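Local coordinates for protein tRNA (guanine(6)-N2)-methyltransferase (PDB 3TMA) that methylates the N2 atom of guanosine at position 6 in tRNA(Phe), using S-adenosyl-L-methionine as the methyl donor, at residues L292-W297 and L322-A326; T26-L30 and T188-A194; A109-R113 and V143-L147. One frame throughout, in Å; residues are numbered along the deposited sequence.

Contact 1 of 3, residues L292-W297 and L322-A326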
loop_
_atom_site.group_PDB
_atom_site.type_symbol
_atom_site.label_atom_id
_atom_site.label_comp_id
_atom_site.label_asym_id
_atom_site.label_seq_id
_atom_site.Cartn_x
_atom_site.Cartn_y
_atom_site.Cartn_z
ATOM N N LEU A 292 -11.356 -10.923 -23.102
ATOM C CA LEU A 292 -11.258 -10.771 -21.669
ATOM C C LEU A 292 -12.300 -11.600 -20.914
ATOM O O LEU A 292 -11.973 -12.248 -19.929
ATOM C CB LEU A 292 -11.337 -9.307 -21.264
ATOM C CG LEU A 292 -10.871 -9.005 -19.848
ATOM C CD1 LEU A 292 -9.402 -9.448 -19.611
ATOM C CD2 LEU A 292 -11.039 -7.523 -19.615
ATOM N N PHE A 293 -13.534 -11.612 -21.393
ATOM C CA PHE A 293 -14.580 -12.396 -20.752
ATOM C C PHE A 293 -14.224 -13.876 -20.750
ATOM O O PHE A 293 -14.498 -14.581 -19.771
ATOM C CB PHE A 293 -15.941 -12.195 -21.443
ATOM C CG PHE A 293 -17.039 -13.078 -20.875
ATOM C CD1 PHE A 293 -17.582 -12.814 -19.613
ATOM C CD2 PHE A 293 -17.507 -14.172 -21.577
ATOM C CE1 PHE A 293 -18.588 -13.612 -19.080
ATOM C CE2 PHE A 293 -18.524 -14.977 -21.054
ATOM C CZ PHE A 293 -19.049 -14.708 -19.797
ATOM N N HIS A 294 -13.636 -14.327 -21.860
ATOM C CA HIS A 294 -13.235 -15.725 -21.995
ATOM C C HIS A 294 -12.058 -16.067 -21.092
ATOM O O HIS A 294 -11.970 -17.192 -20.597
ATOM C CB HIS A 294 -12.919 -16.102 -23.450
ATOM C CG HIS A 294 -12.570 -17.552 -23.635
ATOM N ND1 HIS A 294 -13.526 -18.541 -23.741
ATOM C CD2 HIS A 294 -11.370 -18.180 -23.703
ATOM C CE1 HIS A 294 -12.930 -19.710 -23.906
ATOM N NE2 HIS A 294 -11.621 -19.520 -23.871
ATOM N N LEU A 295 -11.161 -15.123 -20.861
ATOM C CA LEU A 295 -10.077 -15.380 -19.895
ATOM C C LEU A 295 -10.644 -15.490 -18.492
ATOM O O LEU A 295 -10.264 -16.403 -17.746
ATOM C CB LEU A 295 -8.982 -14.309 -19.959
ATOM C CG LEU A 295 -7.932 -14.194 -18.821
ATOM C CD1 LEU A 295 -7.081 -15.437 -18.673
ATOM C CD2 LEU A 295 -7.057 -13.016 -19.145
ATOM N N TYR A 296 -11.559 -14.577 -18.130
ATOM C CA TYR A 296 -12.174 -14.633 -16.792
ATOM C C TYR A 296 -12.924 -15.958 -16.625
ATOM O O TYR A 296 -12.880 -16.583 -15.566
ATOM C CB TYR A 296 -13.194 -13.514 -16.608
ATOM C CG TYR A 296 -12.625 -12.158 -16.237
ATOM C CD1 TYR A 296 -11.269 -11.980 -16.009
ATOM C CD2 TYR A 296 -13.462 -11.039 -16.164
ATOM C CE1 TYR A 296 -10.764 -10.730 -15.615
ATOM C CE2 TYR A 296 -12.968 -9.783 -15.803
ATOM C CZ TYR A 296 -11.611 -9.642 -15.525
ATOM O OH TYR A 296 -11.117 -8.393 -15.188
ATOM N N TRP A 297 -13.695 -16.309 -17.640
ATOM C CA TRP A 297 -14.502 -17.531 -17.612
ATOM C C TRP A 297 -13.657 -18.792 -17.301
ATOM O O TRP A 297 -13.953 -19.569 -16.362
ATOM C CB TRP A 297 -15.149 -17.693 -18.997
ATOM C CG TRP A 297 -15.953 -18.917 -19.090
ATOM C CD1 TRP A 297 -15.522 -20.188 -19.408
ATOM C CD2 TRP A 297 -17.332 -19.020 -18.812
ATOM N NE1 TRP A 297 -16.559 -21.064 -19.328
ATOM C CE2 TRP A 297 -17.692 -20.368 -18.991
ATOM C CE3 TRP A 297 -18.316 -18.092 -18.463
ATOM C CZ2 TRP A 297 -18.990 -20.810 -18.827
ATOM C CZ3 TRP A 297 -19.606 -18.533 -18.309
ATOM C CH2 TRP A 297 -19.929 -19.878 -18.475
ATOM N N LEU A 322 -18.311 -7.523 -15.533
ATOM C CA LEU A 322 -17.905 -8.630 -16.378
ATOM C C LEU A 322 -17.422 -9.819 -15.535
ATOM O O LEU A 322 -17.664 -10.983 -15.867
ATOM C CB LEU A 322 -16.760 -8.177 -17.279
ATOM C CG LEU A 322 -16.420 -9.106 -18.431
ATOM C CD1 LEU A 322 -17.635 -9.150 -19.405
ATOM C CD2 LEU A 322 -15.191 -8.540 -19.117
ATOM N N LEU A 323 -16.635 -9.524 -14.511
ATOM C CA LEU A 323 -16.175 -10.562 -13.580
ATOM C C LEU A 323 -17.356 -11.312 -12.991
ATOM O O LEU A 323 -17.354 -12.540 -12.912
ATOM C CB LEU A 323 -15.360 -9.934 -12.438
ATOM C CG LEU A 323 -14.594 -10.861 -11.475
ATOM C CD1 LEU A 323 -15.494 -11.727 -10.621
ATOM C CD2 LEU A 323 -13.643 -11.708 -12.287
ATOM N N LYS A 324 -18.349 -10.570 -12.531
ATOM C CA LYS A 324 -19.508 -11.190 -11.902
ATOM C C LYS A 324 -20.346 -11.997 -12.874
ATOM O O LYS A 324 -20.806 -13.085 -12.542
ATOM C CB LYS A 324 -20.329 -10.173 -11.112
ATOM C CG LYS A 324 -19.488 -9.540 -10.000
ATOM C CD LYS A 324 -20.330 -9.173 -8.791
ATOM C CE LYS A 324 -20.443 -7.691 -8.645
ATOM N NZ LYS A 324 -21.123 -7.156 -9.832
ATOM N N ARG A 325 -20.497 -11.494 -14.092
ATOM C CA ARG A 325 -21.065 -12.274 -15.145
ATOM C C ARG A 325 -20.364 -13.631 -15.375
ATOM O O ARG A 325 -21.036 -14.626 -15.667
ATOM C CB ARG A 325 -21.054 -11.436 -16.434
ATOM C CG ARG A 325 -21.449 -12.175 -17.716
ATOM C CD ARG A 325 -22.956 -12.115 -18.009
ATOM N NE ARG A 325 -23.394 -10.731 -18.139
ATOM C CZ ARG A 325 -24.043 -10.234 -19.188
ATOM N NH1 ARG A 325 -24.348 -8.945 -19.207
ATOM N NH2 ARG A 325 -24.403 -11.016 -20.205
ATOM N N ALA A 326 -19.028 -13.673 -15.254
ATOM C CA ALA A 326 -18.249 -14.884 -15.485
ATOM C C ALA A 326 -18.141 -15.844 -14.297
ATOM O O ALA A 326 -17.526 -16.903 -14.422
ATOM C CB ALA A 326 -16.835 -14.496 -15.980
#
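Leu-323 sets its CD2 methyl squarely over one face of the Tyr-296 ring, 4.0 Å from the ring centroid and only 13° off the normal, a clear CH-pi contact. The two side chains meet at about a right angle. The tyrosine CG lies beside its own backbone N (chi1 -81°), which sends the ring across to the other helix, where Tyr-296 CD2 comes within 3.8 Å of Leu-323 CA. Beyond the ring, the buried hydroxyl is satisfied by a hydrogen bond with Thr-317 OG1, on the strand between the two helices in the chain. Both helices belong to the Rossmann-fold methyltransferase domain: helix 290-305 is the crossover between parallel strands 275-278 and 312-317, and helix 320-326 follows the second of them. Their segment axes come within 9.1 Å at a crossing angle of -48°, and the closest backbone approach is at Trp-297 and Ala-326. The small Ala-326 side chain is consistent with this close approach, Ala-326 CB reaching Tyr-296 CB at 3.8 Å and Phe-293 CE1 at 3.7 Å. Phe-293 CE1 also lies 3.5 Å from Arg-325 CG, the two side chains crossing almost perpendicularly; the guanidinium itself is not what touches the ring. Leu-322 splits its methyls between the two aromatics: CD1 packs 3.7 Å from Phe-293 CD1, while CD2 turns to Tyr-296 CE2 at 4.2 Å and to Leu-292. At the far end Arg-301 NH1 donates hydrogen bonds to both Trp-297 O and Ala-326 O.

Contact 2 of 3, residues T26-L30 and T188-A194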
loop_
_atom_site.group_PDB
_atom_site.type_symbol
_atom_site.label_atom_id
_atom_site.label_comp_id
_atom_site.label_asym_id
_atom_site.label_seq_id
_atom_site.Cartn_x
_atom_site.Cartn_y
_atom_site.Cartn_z
ATOM N N THR A 26 -1.725 4.857 2.885
ATOM C CA THR A 26 -1.849 3.592 2.149
ATOM C C THR A 26 -2.716 3.917 0.909
ATOM O O THR A 26 -3.094 5.075 0.716
ATOM C CB THR A 26 -2.497 2.506 3.071
ATOM O OG1 THR A 26 -2.483 1.225 2.428
ATOM C CG2 THR A 26 -3.970 2.883 3.492
ATOM N N HIS A 27 -3.100 2.928 0.106
ATOM C CA HIS A 27 -4.122 3.206 -0.943
ATOM C C HIS A 27 -5.476 3.537 -0.309
ATOM O O HIS A 27 -5.939 2.816 0.547
ATOM C CB HIS A 27 -4.272 2.010 -1.895
ATOM C CG HIS A 27 -2.987 1.598 -2.540
ATOM N ND1 HIS A 27 -2.605 2.035 -3.787
ATOM C CD2 HIS A 27 -1.996 0.775 -2.112
ATOM C CE1 HIS A 27 -1.430 1.508 -4.101
ATOM N NE2 HIS A 27 -1.047 0.723 -3.107
ATOM N N PRO A 28 -6.151 4.597 -0.782
ATOM C CA PRO A 28 -7.547 4.764 -0.349
ATOM C C PRO A 28 -8.335 3.473 -0.520
ATOM O O PRO A 28 -8.205 2.799 -1.565
ATOM C CB PRO A 28 -8.088 5.853 -1.311
ATOM C CG PRO A 28 -6.801 6.771 -1.504
ATOM C CD PRO A 28 -5.676 5.710 -1.635
ATOM N N GLY A 29 -9.120 3.123 0.506
ATOM C CA GLY A 29 -9.838 1.834 0.518
ATOM C C GLY A 29 -9.202 0.752 1.389
ATOM O O GLY A 29 -9.815 -0.297 1.649
ATOM N N LEU A 30 -7.954 0.959 1.784
ATOM C CA LEU A 30 -7.247 -0.028 2.626
ATOM C C LEU A 30 -7.043 0.481 4.076
ATOM O O LEU A 30 -6.270 -0.108 4.824
ATOM C CB LEU A 30 -5.868 -0.343 2.013
ATOM C CG LEU A 30 -5.778 -0.922 0.582
ATOM C CD1 LEU A 30 -4.288 -1.246 0.216
ATOM C CD2 LEU A 30 -6.634 -2.197 0.440
ATOM N N THR A 188 1.504 -2.613 -6.380
ATOM C CA THR A 188 2.523 -2.399 -5.348
ATOM C C THR A 188 2.569 -3.614 -4.427
ATOM O O THR A 188 1.556 -4.326 -4.285
ATOM C CB THR A 188 2.193 -1.146 -4.514
ATOM O OG1 THR A 188 0.951 -1.365 -3.828
ATOM C CG2 THR A 188 1.983 0.044 -5.431
ATOM N N PRO A 189 3.678 -3.770 -3.679
ATOM C CA PRO A 189 3.646 -4.766 -2.596
ATOM C C PRO A 189 2.552 -4.483 -1.538
ATOM O O PRO A 189 2.065 -5.419 -0.897
ATOM C CB PRO A 189 5.060 -4.659 -1.974
ATOM C CG PRO A 189 5.917 -4.224 -3.107
ATOM C CD PRO A 189 5.056 -3.303 -3.963
ATOM N N VAL A 190 2.162 -3.217 -1.356
ATOM C CA VAL A 190 1.081 -2.902 -0.397
ATOM C C VAL A 190 -0.280 -3.529 -0.829
ATOM O O VAL A 190 -0.993 -4.113 -0.025
ATOM C CB VAL A 190 0.949 -1.385 -0.198
ATOM C CG1 VAL A 190 -0.346 -1.061 0.574
ATOM C CG2 VAL A 190 2.206 -0.848 0.583
ATOM N N LEU A 191 -0.614 -3.394 -2.102
ATOM C CA LEU A 191 -1.791 -4.031 -2.655
ATOM C C LEU A 191 -1.732 -5.554 -2.606
ATOM O O LEU A 191 -2.727 -6.214 -2.240
ATOM C CB LEU A 191 -2.010 -3.586 -4.093
ATOM C CG LEU A 191 -3.226 -2.668 -4.139
ATOM C CD1 LEU A 191 -3.360 -2.070 -5.537
ATOM C CD2 LEU A 191 -4.447 -3.516 -3.751
ATOM N N ALA A 192 -0.565 -6.115 -2.890
ATOM C CA ALA A 192 -0.358 -7.551 -2.722
ATOM C C ALA A 192 -0.593 -8.033 -1.277
ATOM O O ALA A 192 -1.241 -9.070 -1.044
ATOM C CB ALA A 192 1.072 -7.925 -3.191
ATOM N N GLN A 193 -0.038 -7.314 -0.310
ATOM C CA GLN A 193 -0.255 -7.628 1.146
ATOM C C GLN A 193 -1.752 -7.539 1.519
ATOM O O GLN A 193 -2.289 -8.376 2.278
ATOM C CB GLN A 193 0.557 -6.636 2.017
ATOM C CG GLN A 193 0.323 -6.761 3.551
ATOM C CD GLN A 193 0.886 -8.058 4.115
ATOM O OE1 GLN A 193 0.349 -8.583 5.078
ATOM N NE2 GLN A 193 1.944 -8.594 3.495
ATOM N N ALA A 194 -2.446 -6.540 0.947
ATOM C CA ALA A 194 -3.899 -6.421 1.168
ATOM C C ALA A 194 -4.678 -7.621 0.604
ATOM O O ALA A 194 -5.611 -8.120 1.264
ATOM C CB ALA A 194 -4.429 -5.111 0.538
#
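Thr-188 OG1 is gripped twice, by the backbone N-H of Leu-191 and by the His-27 ring. At the N-cap of helix 189-198 in the Rossmann-fold domain, Thr-188 OG1 accepts a nearly straight bond from Leu-191 N (3.1 Å, 169°). It takes up that role with chi1 at 63°, between the threonine's own N and carbonyl carbon. The second bond, 3.0 Å between Thr-188 OG1 and His-27 NE2, reaches across to the N-terminal half of the chain, where a type II beta turn from His-27 to Leu-30 leads from strand 21-25 into helix 31-41. Thr-188 meets the imidazole at its edge, and so does Val-190 CG1, 3.6 Å from His-27 CD2. Over one face lies Leu-191 CG, 4.3 Å from the ring centroid, in a CH-pi contact displaced toward the rim. ND1 makes a weak hydrogen bond to Glu-340 O, and His-74 packs edge-to-face with the ring. Val-190 CG1 also nears Thr-26 OG1, whose polar partner is Leu-72 O. Leu-30 spans one turn of helix 189-198: its CD1 packs against Val-190 CG1 at 4.0 Å and its CD2 against Ala-194 CB at 3.7 Å.

Contact 3 of 3, residues A109-R113 and V143-L147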
loop_
_atom_site.group_PDB
_atom_site.type_symbol
_atom_site.label_atom_id
_atom_site.label_comp_id
_atom_site.label_asym_id
_atom_site.label_seq_id
_atom_site.Cartn_x
_atom_site.Cartn_y
_atom_site.Cartn_z
ATOM N N ALA A 109 21.373 16.457 8.611
ATOM C CA ALA A 109 20.705 16.407 7.307
ATOM C C ALA A 109 21.334 17.334 6.276
ATOM O O ALA A 109 21.695 16.881 5.196
ATOM C CB ALA A 109 19.194 16.628 7.417
ATOM N N GLY A 110 21.510 18.612 6.610
ATOM C CA GLY A 110 22.160 19.533 5.687
ATOM C C GLY A 110 21.452 19.926 4.385
ATOM O O GLY A 110 22.043 20.599 3.519
ATOM N N SER A 111 20.203 19.501 4.214
ATOM C CA SER A 111 19.279 20.240 3.347
ATOM C C SER A 111 17.861 19.845 3.699
ATOM O O SER A 111 17.641 18.741 4.258
ATOM C CB SER A 111 19.572 19.978 1.861
ATOM O OG SER A 111 19.010 18.738 1.423
ATOM N N PHE A 112 16.889 20.697 3.374
ATOM C CA PHE A 112 15.480 20.303 3.606
ATOM C C PHE A 112 14.550 20.967 2.607
ATOM O O PHE A 112 14.990 21.839 1.790
ATOM C CB PHE A 112 15.051 20.598 5.061
ATOM C CG PHE A 112 14.725 22.078 5.318
ATOM C CD1 PHE A 112 15.721 23.043 5.251
ATOM C CD2 PHE A 112 13.419 22.491 5.543
ATOM C CE1 PHE A 112 15.429 24.432 5.434
ATOM C CE2 PHE A 112 13.109 23.837 5.783
ATOM C CZ PHE A 112 14.125 24.827 5.709
ATOM N N ARG A 113 13.262 20.596 2.659
ATOM C CA ARG A 113 12.245 21.412 2.017
ATOM C C ARG A 113 10.979 21.244 2.830
ATOM O O ARG A 113 10.921 20.350 3.670
ATOM C CB ARG A 113 12.022 20.997 0.554
ATOM C CG ARG A 113 11.342 19.639 0.362
ATOM C CD ARG A 113 10.884 19.509 -1.098
ATOM N NE ARG A 113 9.737 20.389 -1.299
ATOM C CZ ARG A 113 9.256 20.755 -2.485
ATOM N NH1 ARG A 113 9.845 20.345 -3.610
ATOM N NH2 ARG A 113 8.205 21.580 -2.537
ATOM N N VAL A 143 20.077 25.609 7.768
ATOM C CA VAL A 143 20.143 24.526 6.778
ATOM C C VAL A 143 19.552 25.005 5.425
ATOM O O VAL A 143 18.541 25.678 5.431
ATOM C CB VAL A 143 19.378 23.297 7.325
ATOM C CG1 VAL A 143 19.141 22.258 6.249
ATOM C CG2 VAL A 143 20.149 22.681 8.487
ATOM N N PRO A 144 20.214 24.702 4.282
ATOM C CA PRO A 144 19.660 25.206 3.020
ATOM C C PRO A 144 18.442 24.436 2.523
ATOM O O PRO A 144 18.319 23.214 2.736
ATOM C CB PRO A 144 20.820 25.064 2.006
ATOM C CG PRO A 144 21.747 24.060 2.580
ATOM C CD PRO A 144 21.576 24.148 4.115
ATOM N N VAL A 145 17.549 25.158 1.858
ATOM C CA VAL A 145 16.435 24.538 1.148
ATOM C C VAL A 145 16.924 23.861 -0.134
ATOM O O VAL A 145 17.632 24.479 -0.917
ATOM C CB VAL A 145 15.385 25.605 0.791
ATOM C CG1 VAL A 145 14.284 25.009 -0.083
ATOM C CG2 VAL A 145 14.801 26.183 2.063
ATOM N N ASP A 146 16.573 22.596 -0.340
ATOM C CA ASP A 146 16.847 21.922 -1.618
ATOM C C ASP A 146 15.564 21.283 -2.141
ATOM O O ASP A 146 15.075 20.311 -1.559
ATOM C CB ASP A 146 17.970 20.869 -1.513
ATOM C CG ASP A 146 18.457 20.359 -2.897
ATOM O OD1 ASP A 146 17.633 20.089 -3.808
ATOM O OD2 ASP A 146 19.674 20.174 -3.056
ATOM N N LEU A 147 14.992 21.869 -3.201
ATOM C CA LEU A 147 13.669 21.444 -3.678
ATOM C C LEU A 147 13.659 20.024 -4.285
ATOM O O LEU A 147 12.769 19.228 -3.982
ATOM C CB LEU A 147 13.065 22.470 -4.647
ATOM C CG LEU A 147 12.929 23.877 -4.040
ATOM C CD1 LEU A 147 12.559 24.919 -5.107
ATOM C CD2 LEU A 147 11.937 23.913 -2.882
#
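The backbones of Phe-112 and Val-145 form a single parallel beta bridge, Phe-112 N donating to Pro-144 O (3.0 Å) and Phe-112 O accepting from Asp-146 N (2.8 Å), with the end-to-end directions of the two segments 45° apart. This happens in the THUMP domain, on strand 112-119, the outermost strand on this side of its sheet. Arg-113 bonds through its backbone to strand 152-159, so the irregular segment 143-147 lies along the outer side. Each of the bridging carbonyl oxygens also takes a CA-H...O contact, Pro-144 O from Ser-111 CA and Phe-112 O from Val-145 CA. Gly-110, coming off helix 106-109 with positive phi, lays its carbonyl against the Pro-144 ring. The Phe-112 side chain starts away from segment 143-147, but with chi1 at 78° its ring swings back over it. There Val-143 O lies at the edge of the ring, near its plane, 3.4 Å from Phe-112 CE1, and is hydrogen-bonded to His-138 ND1 as well. Val-143 CG1 touches Phe-112 CD1 at 3.6 Å, and Val-145 CG2 sits 3.9 Å from Phe-112 CE1. Ser-111 packs its CB on that of Asp-146, while its OG bonds to Ala-151 N. Arg-113 reaches the far end: NH1 donates to Leu-147 O (3.2 Å, 154°) from outside the carbonyl plane, and Leu-147 CD2 lies over the centre of one guanidinium face, 4.1 Å above its plane.

The three contacts mark the two-domain layout: contact 3 lies in the THUMP domain, contact 1 in the methyltransferase domain, and contact 2, centred about 3 Å from the chain's middle, joins the N-terminal half to the catalytic one. Centre to centre, contact 2 is about 24 Å from contact 1 and about 31 Å from contact 3; contacts 1 and 3, on opposite sides of that middle, are about 52 Å apart, and none touch. By similarity, S-adenosyl-L-methionine is bound by Thr-216, its side chain about 6 Å from that of Thr-188, and Asn-279, its side chain about 9 Å from that of Tyr-296 and about 7 Å from that of Leu-191. Contact 3 is remote.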